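Local coordinates for putative type VI secretion protein (Escherichia coli, PDB 3U66) that is probably a membrane-anchored TssL (DotU-family) component of the bacterial type VI secretion apparatus, represented by its all-helical cytoplasmic domain, at residues W17-Q22 against A69-S74; M63-C68 against H96-L101; E106-I111 against D150-L155. All coordinates share one frame; numbering follows the deposited sequence.

Contact 1: W17-Q22 against A69-S74; sequences WLMVSQ and ALLDES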
loop_
_atom_site.group_PDB
_atom_site.type_symbol
_atom_site.label_atom_id
_atom_site.label_comp_id
_atom_site.label_asym_id
_atom_site.label_seq_id
_atom_site.Cartn_x
_atom_site.Cartn_y
_atom_site.Cartn_z
ATOM N N TRP A 17 -1.250 -8.908 -4.233
ATOM C CA TRP A 17 -1.726 -8.803 -2.854
ATOM C C TRP A 17 -1.444 -10.070 -2.053
ATOM O O TRP A 17 -1.020 -9.970 -0.898
ATOM C CB TRP A 17 -3.216 -8.462 -2.804
ATOM C CG TRP A 17 -3.540 -7.024 -3.105
ATOM C CD1 TRP A 17 -2.698 -5.947 -3.033
ATOM C CD2 TRP A 17 -4.820 -6.502 -3.491
ATOM N NE1 TRP A 17 -3.367 -4.797 -3.379
ATOM C CE2 TRP A 17 -4.679 -5.105 -3.645
ATOM C CE3 TRP A 17 -6.069 -7.095 -3.762
ATOM C CZ2 TRP A 17 -5.731 -4.287 -4.069
ATOM C CZ3 TRP A 17 -7.124 -6.277 -4.143
ATOM C CH2 TRP A 17 -6.949 -4.891 -4.301
ATOM N N LEU A 18 -1.628 -11.257 -2.679
ATOM C CA LEU A 18 -1.349 -12.522 -2.020
ATOM C C LEU A 18 0.157 -12.675 -1.788
ATOM O O LEU A 18 0.558 -13.117 -0.709
ATOM C CB LEU A 18 -1.949 -13.701 -2.802
ATOM C CG LEU A 18 -1.908 -15.093 -2.136
ATOM C CD1 LEU A 18 -2.757 -15.151 -0.846
ATOM C CD2 LEU A 18 -2.352 -16.173 -3.120
HETATM N N MSE A 19 0.984 -12.241 -2.772
HETATM C CA MSE A 19 2.448 -12.255 -2.705
HETATM C C MSE A 19 2.968 -11.392 -1.553
HETATM O O MSE A 19 3.827 -11.863 -0.812
HETATM C CB MSE A 19 3.060 -11.845 -4.055
HETATM C CG MSE A 19 4.606 -11.821 -4.094
HETATM SE SE MSE A 19 5.389 -10.701 -5.542
HETATM C CE MSE A 19 4.154 -9.209 -5.495
ATOM N N VAL A 20 2.439 -10.154 -1.380
ATOM C CA VAL A 20 2.844 -9.278 -0.265
ATOM C C VAL A 20 2.437 -9.888 1.075
ATOM O O VAL A 20 3.237 -9.868 2.012
ATOM C CB VAL A 20 2.545 -7.741 -0.376
ATOM C CG1 VAL A 20 2.315 -7.280 -1.811
ATOM C CG2 VAL A 20 1.411 -7.285 0.540
ATOM N N SER A 21 1.222 -10.490 1.135
ATOM C CA SER A 21 0.692 -11.166 2.323
ATOM C C SER A 21 1.604 -12.333 2.736
ATOM O O SER A 21 1.849 -12.516 3.929
ATOM C CB SER A 21 -0.730 -11.658 2.080
ATOM O OG SER A 21 -1.401 -11.886 3.308
ATOM N N GLN A 22 2.141 -13.083 1.751
ATOM C CA GLN A 22 3.068 -14.187 2.004
ATOM C C GLN A 22 4.426 -13.684 2.492
ATOM O O GLN A 22 4.983 -14.272 3.417
ATOM C CB GLN A 22 3.218 -15.106 0.778
ATOM C CG GLN A 22 2.029 -16.039 0.538
ATOM C CD GLN A 22 1.745 -16.953 1.703
ATOM O OE1 GLN A 22 0.858 -16.691 2.526
ATOM N NE2 GLN A 22 2.494 -18.040 1.796
ATOM N N ALA A 69 4.372 0.993 -3.216
ATOM C CA ALA A 69 4.652 1.423 -1.845
ATOM C C ALA A 69 4.389 0.299 -0.836
ATOM O O ALA A 69 5.147 0.167 0.130
ATOM C CB ALA A 69 3.807 2.636 -1.503
ATOM N N LEU A 70 3.335 -0.517 -1.074
ATOM C CA LEU A 70 2.972 -1.649 -0.218
ATOM C C LEU A 70 4.034 -2.759 -0.318
ATOM O O LEU A 70 4.592 -3.177 0.705
ATOM C CB LEU A 70 1.533 -2.157 -0.537
ATOM C CG LEU A 70 1.048 -3.504 0.042
ATOM C CD1 LEU A 70 1.001 -3.498 1.570
ATOM C CD2 LEU A 70 -0.295 -3.885 -0.535
ATOM N N LEU A 71 4.334 -3.194 -1.552
ATOM C CA LEU A 71 5.323 -4.229 -1.859
ATOM C C LEU A 71 6.750 -3.849 -1.431
ATOM O O LEU A 71 7.425 -4.686 -0.842
ATOM C CB LEU A 71 5.260 -4.583 -3.352
ATOM C CG LEU A 71 6.080 -5.766 -3.867
ATOM C CD1 LEU A 71 5.928 -7.016 -2.991
ATOM C CD2 LEU A 71 5.683 -6.080 -5.274
ATOM N N ASP A 72 7.190 -2.594 -1.688
ATOM C CA ASP A 72 8.513 -2.095 -1.277
ATOM C C ASP A 72 8.677 -2.148 0.242
ATOM O O ASP A 72 9.707 -2.624 0.718
ATOM C CB ASP A 72 8.752 -0.653 -1.764
ATOM C CG ASP A 72 9.074 -0.490 -3.237
ATOM O OD1 ASP A 72 9.666 -1.415 -3.824
ATOM O OD2 ASP A 72 8.787 0.586 -3.784
ATOM N N GLU A 73 7.663 -1.674 0.997
ATOM C CA GLU A 73 7.675 -1.661 2.461
ATOM C C GLU A 73 7.729 -3.062 3.083
ATOM O O GLU A 73 8.481 -3.251 4.035
ATOM C CB GLU A 73 6.495 -0.858 3.024
ATOM C CG GLU A 73 6.698 -0.433 4.468
ATOM C CD GLU A 73 5.417 -0.083 5.189
ATOM O OE1 GLU A 73 4.677 -1.009 5.598
ATOM O OE2 GLU A 73 5.149 1.128 5.333
ATOM N N SER A 74 6.955 -4.033 2.547
ATOM C CA SER A 74 6.932 -5.413 3.059
ATOM C C SER A 74 8.240 -6.183 2.809
ATOM O O SER A 74 8.532 -7.142 3.530
ATOM C CB SER A 74 5.717 -6.184 2.550
ATOM O OG SER A 74 5.345 -5.806 1.236
#
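Val20 stands at the middle of this helix-to-helix contact, its CA nearest that of Leu71 and its CB directed at the helix carrying residues 69-74. The two segments run almost parallel, with N-to-C directions 20° apart and axes 9.8 Å apart at closest approach. Val20 splits its two methyls between neighbouring leucines: CG2 meets Leu70, 3.8 Å from its CG and little farther from CD1, while CG1 faces Leu71 CD1 at 3.8 Å. With CG anti to the backbone N in both, the leucines extend their branched ends to the helix of Val20. Leu70 crosses the valine at about a right angle and reaches on past it, so that CD2 comes 4.0 Å from Trp17 CD1 on the five-membered part of the indole. Leu71 spreads in the other direction and takes the selenomethionine Met19, whose chain bends at chi3 and brings the terminal CE to 3.5 Å from Leu71 CD2. Ser74, one turn beyond Leu70, adds a polar atom to the buried surface: its OG lies 3.8 Å from Val20 CB, and its single proton has both Leu70 O, at 2.8 Å from OG, and Leu71 O as possible acceptors within its own helix. Apart from Ser74 OG, the atoms that meet across the two segments are apolar. Helix 32-52 flanks the contact on the Met19 and Leu71 side through Arg38, Ala39 and Leu42, whereas helix 122-133 meets Trp17 and Leu70 through Cys127, Arg130 and Thr131; helices 7-24 and 57-76 are thus joined inside a larger helical bundle.

Contact 2: M63-C68 against H96-L101; sequences MLYAFC and HFFGTL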
loop_
_atom_site.group_PDB
_atom_site.type_symbol
_atom_site.label_atom_id
_atom_site.label_comp_id
_atom_site.label_asym_id
_atom_site.label_seq_id
_atom_site.Cartn_x
_atom_site.Cartn_y
_atom_site.Cartn_z
HETATM N N MSE A 63 -3.534 3.588 -7.899
HETATM C CA MSE A 63 -3.640 2.164 -7.539
HETATM C C MSE A 63 -2.283 1.450 -7.601
HETATM O O MSE A 63 -1.927 0.734 -6.663
HETATM C CB MSE A 63 -4.644 1.455 -8.447
HETATM C CG MSE A 63 -6.084 1.639 -8.009
HETATM SE SE MSE A 63 -7.302 1.185 -9.468
HETATM C CE MSE A 63 -8.388 0.146 -8.639
ATOM N N LEU A 64 -1.514 1.692 -8.686
ATOM C CA LEU A 64 -0.187 1.121 -8.889
ATOM C C LEU A 64 0.847 1.700 -7.928
ATOM O O LEU A 64 1.774 0.982 -7.539
ATOM C CB LEU A 64 0.261 1.296 -10.339
ATOM C CG LEU A 64 -0.414 0.372 -11.355
ATOM C CD1 LEU A 64 -0.384 0.981 -12.741
ATOM C CD2 LEU A 64 0.226 -1.012 -11.357
ATOM N N TYR A 65 0.687 2.988 -7.542
ATOM C CA TYR A 65 1.564 3.679 -6.601
ATOM C C TYR A 65 1.445 3.025 -5.224
ATOM O O TYR A 65 2.460 2.619 -4.656
ATOM C CB TYR A 65 1.215 5.177 -6.518
ATOM C CG TYR A 65 2.205 5.986 -5.707
ATOM C CD1 TYR A 65 2.012 6.206 -4.349
ATOM C CD2 TYR A 65 3.330 6.549 -6.309
ATOM C CE1 TYR A 65 2.931 6.929 -3.594
ATOM C CE2 TYR A 65 4.251 7.282 -5.566
ATOM C CZ TYR A 65 4.053 7.461 -4.208
ATOM O OH TYR A 65 4.958 8.169 -3.462
ATOM N N ALA A 66 0.191 2.885 -4.723
ATOM C CA ALA A 66 -0.128 2.267 -3.435
ATOM C C ALA A 66 0.412 0.856 -3.386
ATOM O O ALA A 66 1.002 0.483 -2.377
ATOM C CB ALA A 66 -1.631 2.269 -3.200
ATOM N N PHE A 67 0.283 0.101 -4.491
ATOM C CA PHE A 67 0.815 -1.262 -4.575
ATOM C C PHE A 67 2.340 -1.312 -4.514
ATOM O O PHE A 67 2.875 -2.193 -3.831
ATOM C CB PHE A 67 0.303 -2.007 -5.816
ATOM C CG PHE A 67 0.726 -3.450 -5.839
ATOM C CD1 PHE A 67 0.019 -4.408 -5.124
ATOM C CD2 PHE A 67 1.840 -3.853 -6.564
ATOM C CE1 PHE A 67 0.422 -5.738 -5.132
ATOM C CE2 PHE A 67 2.244 -5.187 -6.567
ATOM C CZ PHE A 67 1.532 -6.116 -5.850
ATOM N N CYS A 68 3.034 -0.408 -5.260
ATOM C CA CYS A 68 4.496 -0.309 -5.278
ATOM C C CYS A 68 4.991 -0.004 -3.870
ATOM O O CYS A 68 5.864 -0.700 -3.367
ATOM C CB CYS A 68 4.965 0.745 -6.277
ATOM S SG CYS A 68 5.019 0.172 -7.996
ATOM N N HIS A 96 11.836 3.013 -9.374
ATOM C CA HIS A 96 11.883 2.419 -10.707
ATOM C C HIS A 96 10.702 2.837 -11.577
ATOM O O HIS A 96 10.900 3.242 -12.720
ATOM C CB HIS A 96 12.008 0.887 -10.617
ATOM C CG HIS A 96 12.015 0.193 -11.950
ATOM N ND1 HIS A 96 13.071 0.330 -12.841
ATOM C CD2 HIS A 96 11.084 -0.622 -12.501
ATOM C CE1 HIS A 96 12.735 -0.385 -13.903
ATOM N NE2 HIS A 96 11.551 -0.980 -13.742
ATOM N N PHE A 97 9.484 2.763 -11.029
ATOM C CA PHE A 97 8.247 3.094 -11.736
ATOM C C PHE A 97 7.734 4.525 -11.546
ATOM O O PHE A 97 7.022 5.015 -12.432
ATOM C CB PHE A 97 7.148 2.088 -11.377
ATOM C CG PHE A 97 7.320 0.712 -11.967
ATOM C CD1 PHE A 97 6.996 0.463 -13.298
ATOM C CD2 PHE A 97 7.751 -0.349 -11.183
ATOM C CE1 PHE A 97 7.128 -0.816 -13.838
ATOM C CE2 PHE A 97 7.881 -1.632 -11.725
ATOM C CZ PHE A 97 7.565 -1.856 -13.049
ATOM N N PHE A 98 8.068 5.195 -10.415
ATOM C CA PHE A 98 7.538 6.538 -10.128
ATOM C C PHE A 98 8.531 7.671 -9.884
ATOM O O PHE A 98 8.141 8.840 -9.898
ATOM C CB PHE A 98 6.430 6.497 -9.049
ATOM C CG PHE A 98 5.233 5.655 -9.438
ATOM C CD1 PHE A 98 4.245 6.164 -10.275
ATOM C CD2 PHE A 98 5.107 4.348 -8.985
ATOM C CE1 PHE A 98 3.144 5.382 -10.644
ATOM C CE2 PHE A 98 4.005 3.567 -9.352
ATOM C CZ PHE A 98 3.027 4.092 -10.174
ATOM N N GLY A 99 9.790 7.326 -9.669
ATOM C CA GLY A 99 10.837 8.312 -9.447
ATOM C C GLY A 99 10.796 8.987 -8.091
ATOM O O GLY A 99 11.049 10.190 -7.992
ATOM N N THR A 100 10.488 8.213 -7.037
ATOM C CA THR A 100 10.470 8.681 -5.645
ATOM C C THR A 100 11.033 7.607 -4.696
ATOM O O THR A 100 11.054 6.426 -5.032
ATOM C CB THR A 100 9.075 9.235 -5.213
ATOM O OG1 THR A 100 9.122 9.597 -3.824
ATOM C CG2 THR A 100 7.921 8.231 -5.432
ATOM N N LEU A 101 11.500 8.031 -3.524
ATOM C CA LEU A 101 12.003 7.153 -2.464
ATOM C C LEU A 101 11.255 7.548 -1.178
ATOM O O LEU A 101 11.611 7.110 -0.075
ATOM C CB LEU A 101 13.520 7.326 -2.277
ATOM C CG LEU A 101 14.420 7.012 -3.474
ATOM C CD1 LEU A 101 15.615 7.948 -3.519
ATOM C CD2 LEU A 101 14.879 5.579 -3.458
#
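Residues 63-68 are a continuous stretch of helix, while 96-101 turn out of the end of a helix into a loop, Gly99 being the first residue to leave helical angles, with positive phi; the closest CA atoms are those of Tyr65 and Phe98, 7.5 Å apart. Phe98 is the centre of the contact. Its CG lies anti to the carbonyl carbon (chi1 -60°), and the ring reaches across to the helix. One face receives the edge of Tyr65 in an edge-to-face pair, with centroids 5.3 Å apart and planes at 68°. The atom that touches is Tyr65 CD2, 3.8 Å from Phe98 CG, so the tyrosine sits over the rim near the ring's root. The outer part of the phenyl lies against the helix backbone, with CE2 3.7 Å from Tyr65 CA. In the ring plane its edge meets Leu64 CB, 3.9 Å from Phe98 CZ, and Cys68 SG, 3.8 Å from Phe98 CE2. The same sulfur approaches Phe97 obliquely, SG being 5.2 Å from that ring's centroid, so Cys68 has a sulfur-aromatic contact with each of two successive phenylalanines. Beyond Gly99 the chain returns to the tyrosine: Thr100 CG2 comes to the edge of its ring and lies 3.6 Å from Tyr65 OH. The other branch, Thr100 OG1, is anti to the backbone N and hydrogen-bonds to Asn102 N. Tyr65 also packs on Ala103, Glu106 and Leu107 of helix 103-115 and makes a cation-pi contact with Arg110, while Leu64 rests on Ala46 and Arg47 of helix 32-52; the turn after helix 93-98 thus rests on helix 57-76, which itself touches helices 32-52 and 103-115.

Contact 3: E106-I111 against D150-L155; sequences ELWERI and DVIRAL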
loop_
_atom_site.group_PDB
_atom_site.type_symbol
_atom_site.label_atom_id
_atom_site.label_comp_id
_atom_site.label_asym_id
_atom_site.label_seq_id
_atom_site.Cartn_x
_atom_site.Cartn_y
_atom_site.Cartn_z
ATOM N N GLU A 106 4.447 10.296 1.102
ATOM C CA GLU A 106 3.495 10.856 0.145
ATOM C C GLU A 106 2.266 10.025 -0.219
ATOM O O GLU A 106 1.318 10.595 -0.764
ATOM C CB GLU A 106 4.148 11.594 -1.043
ATOM C CG GLU A 106 5.081 10.772 -1.907
ATOM N N LEU A 107 2.226 8.714 0.137
ATOM C CA LEU A 107 1.022 7.901 -0.095
ATOM C C LEU A 107 -0.081 8.312 0.900
ATOM O O LEU A 107 -1.251 8.340 0.535
ATOM C CB LEU A 107 1.303 6.388 -0.051
ATOM C CG LEU A 107 0.109 5.425 -0.215
ATOM C CD1 LEU A 107 -0.581 5.586 -1.584
ATOM C CD2 LEU A 107 0.544 3.999 -0.002
ATOM N N TRP A 108 0.309 8.667 2.139
ATOM C CA TRP A 108 -0.594 9.179 3.169
ATOM C C TRP A 108 -1.156 10.527 2.734
ATOM O O TRP A 108 -2.336 10.786 2.928
ATOM C CB TRP A 108 0.124 9.302 4.526
ATOM C CG TRP A 108 0.154 8.012 5.279
ATOM C CD1 TRP A 108 1.246 7.233 5.524
ATOM C CD2 TRP A 108 -0.974 7.278 5.774
ATOM N NE1 TRP A 108 0.874 6.084 6.181
ATOM C CE2 TRP A 108 -0.487 6.083 6.339
ATOM C CE3 TRP A 108 -2.358 7.520 5.791
ATOM C CZ2 TRP A 108 -1.329 5.122 6.906
ATOM C CZ3 TRP A 108 -3.187 6.584 6.389
ATOM C CH2 TRP A 108 -2.672 5.409 6.948
ATOM N N GLU A 109 -0.304 11.364 2.118
ATOM C CA GLU A 109 -0.627 12.684 1.572
ATOM C C GLU A 109 -1.645 12.481 0.428
ATOM O O GLU A 109 -2.618 13.234 0.326
ATOM C CB GLU A 109 0.669 13.327 1.038
ATOM C CG GLU A 109 0.656 14.839 0.907
ATOM C CD GLU A 109 1.946 15.463 0.401
ATOM O OE1 GLU A 109 2.889 14.713 0.053
ATOM O OE2 GLU A 109 2.012 16.713 0.352
ATOM N N ARG A 110 -1.445 11.412 -0.366
ATOM C CA ARG A 110 -2.267 11.008 -1.495
ATOM C C ARG A 110 -3.622 10.453 -1.061
ATOM O O ARG A 110 -4.601 10.661 -1.764
ATOM C CB ARG A 110 -1.495 9.993 -2.353
ATOM C CG ARG A 110 -2.181 9.567 -3.634
ATOM C CD ARG A 110 -1.807 10.378 -4.862
ATOM N NE ARG A 110 -0.369 10.314 -5.149
ATOM C CZ ARG A 110 0.203 9.626 -6.138
ATOM N NH1 ARG A 110 -0.544 8.928 -6.977
ATOM N NH2 ARG A 110 1.510 9.647 -6.295
ATOM N N ILE A 111 -3.693 9.746 0.077
ATOM C CA ILE A 111 -4.952 9.215 0.631
ATOM C C ILE A 111 -5.865 10.369 1.083
ATOM O O ILE A 111 -7.065 10.357 0.798
ATOM C CB ILE A 111 -4.718 8.141 1.750
ATOM C CG1 ILE A 111 -4.126 6.832 1.159
ATOM C CG2 ILE A 111 -6.023 7.826 2.539
ATOM C CD1 ILE A 111 -3.392 5.925 2.146
ATOM N N ASP A 150 -7.564 8.814 12.533
ATOM C CA ASP A 150 -8.640 9.614 11.957
ATOM C C ASP A 150 -8.756 9.448 10.433
ATOM O O ASP A 150 -9.870 9.349 9.918
ATOM C CB ASP A 150 -8.483 11.086 12.373
ATOM C CG ASP A 150 -8.397 11.317 13.881
ATOM O OD1 ASP A 150 -8.866 10.439 14.652
ATOM O OD2 ASP A 150 -7.874 12.378 14.289
ATOM N N VAL A 151 -7.611 9.401 9.720
ATOM C CA VAL A 151 -7.529 9.203 8.266
ATOM C C VAL A 151 -8.027 7.790 7.903
ATOM O O VAL A 151 -8.791 7.641 6.945
ATOM C CB VAL A 151 -6.101 9.479 7.730
ATOM C CG1 VAL A 151 -5.973 9.124 6.251
ATOM C CG2 VAL A 151 -5.700 10.927 7.968
ATOM N N ILE A 152 -7.623 6.770 8.692
ATOM C CA ILE A 152 -8.065 5.379 8.516
ATOM C C ILE A 152 -9.600 5.290 8.657
ATOM O O ILE A 152 -10.254 4.792 7.741
ATOM C CB ILE A 152 -7.309 4.405 9.464
ATOM C CG1 ILE A 152 -5.822 4.286 9.058
ATOM C CG2 ILE A 152 -7.979 3.023 9.524
ATOM C CD1 ILE A 152 -4.879 3.606 10.084
ATOM N N ARG A 153 -10.161 5.841 9.766
ATOM C CA ARG A 153 -11.608 5.865 10.047
ATOM C C ARG A 153 -12.416 6.530 8.930
ATOM O O ARG A 153 -13.440 5.987 8.515
ATOM C CB ARG A 153 -11.896 6.565 11.379
ATOM C CG ARG A 153 -11.746 5.667 12.591
ATOM C CD ARG A 153 -11.806 6.477 13.874
ATOM N NE ARG A 153 -10.534 6.460 14.594
ATOM C CZ ARG A 153 -10.244 5.610 15.573
ATOM N NH1 ARG A 153 -11.139 4.716 15.971
ATOM N NH2 ARG A 153 -9.064 5.659 16.174
ATOM N N ALA A 154 -11.929 7.679 8.428
ATOM C CA ALA A 154 -12.558 8.458 7.363
ATOM C C ALA A 154 -12.579 7.719 6.035
ATOM O O ALA A 154 -13.593 7.762 5.338
ATOM C CB ALA A 154 -11.848 9.792 7.209
ATOM N N LEU A 155 -11.465 7.037 5.695
ATOM C CA LEU A 155 -11.301 6.250 4.471
ATOM C C LEU A 155 -12.179 5.015 4.544
ATOM O O LEU A 155 -12.838 4.666 3.570
ATOM C CB LEU A 155 -9.816 5.877 4.281
ATOM C CG LEU A 155 -9.449 4.867 3.185
ATOM C CD1 LEU A 155 -9.548 5.475 1.792
ATOM C CD2 LEU A 155 -8.064 4.327 3.415
#
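Val151 CG1 is the hub: it lies 3.8 Å from Trp108 CZ3 and 3.9 Å from Ile111 CG2, bridging two residues almost one turn apart on the opposing helix. The indole offers its edge, with Val151 CG1 and Ile152 CG1 both near the ring plane; the latter is 4.0 Å from Trp108 CH2 at the tip of the six-membered ring. Further along, Ile111 CG2 also meets Leu155 CD2 at 4.1 Å, the two side chains crossing at about a right angle. Val151 carries CG1 anti to its backbone N (chi1 174°), which sets that methyl toward the other helix. Around this first shell, Ile111 CD1 lies over one face of the indole. Trp108 NE1 is hydrogen-bonded to Thr137 O, and the ring also meets Tyr140 edge-to-face and packs against Phe136. From helix 122-133, Leu128 touches Ile111 while Leu125 and Cys129 touch Leu155. The axes of the two segments come no closer than 11.5 Å and their N-to-C directions differ by 44°, a separation bridged by the indole and by branched aliphatic side chains. The contact joins helix 103-115 to helix 148-157 by apolar helix-helix packing, within the all-helical cytoplasmic domain of this DotU-family protein.

From the N terminus, helix 7-24 supplies the first half of contact 1, which closes when helix 57-76 returns alongside it after helix 32-52. Contact 2 opens just upstream of that closure, on the same helix 57-76, and closes at residues 96-101, so contacts 1 and 2 cross; Phe67 touches residues of 17-22 and joins them physically. Contact 3 follows in series: helix 103-115 opens it directly after contact 2 has closed, and helix 148-157 closes it. Leu107 packs against Ala69 and Ala66, so helix 57-76 connects all three contacts, relating the N-terminal helices to the turn at 96-101 and, through helix 103-115, to helix 148-157.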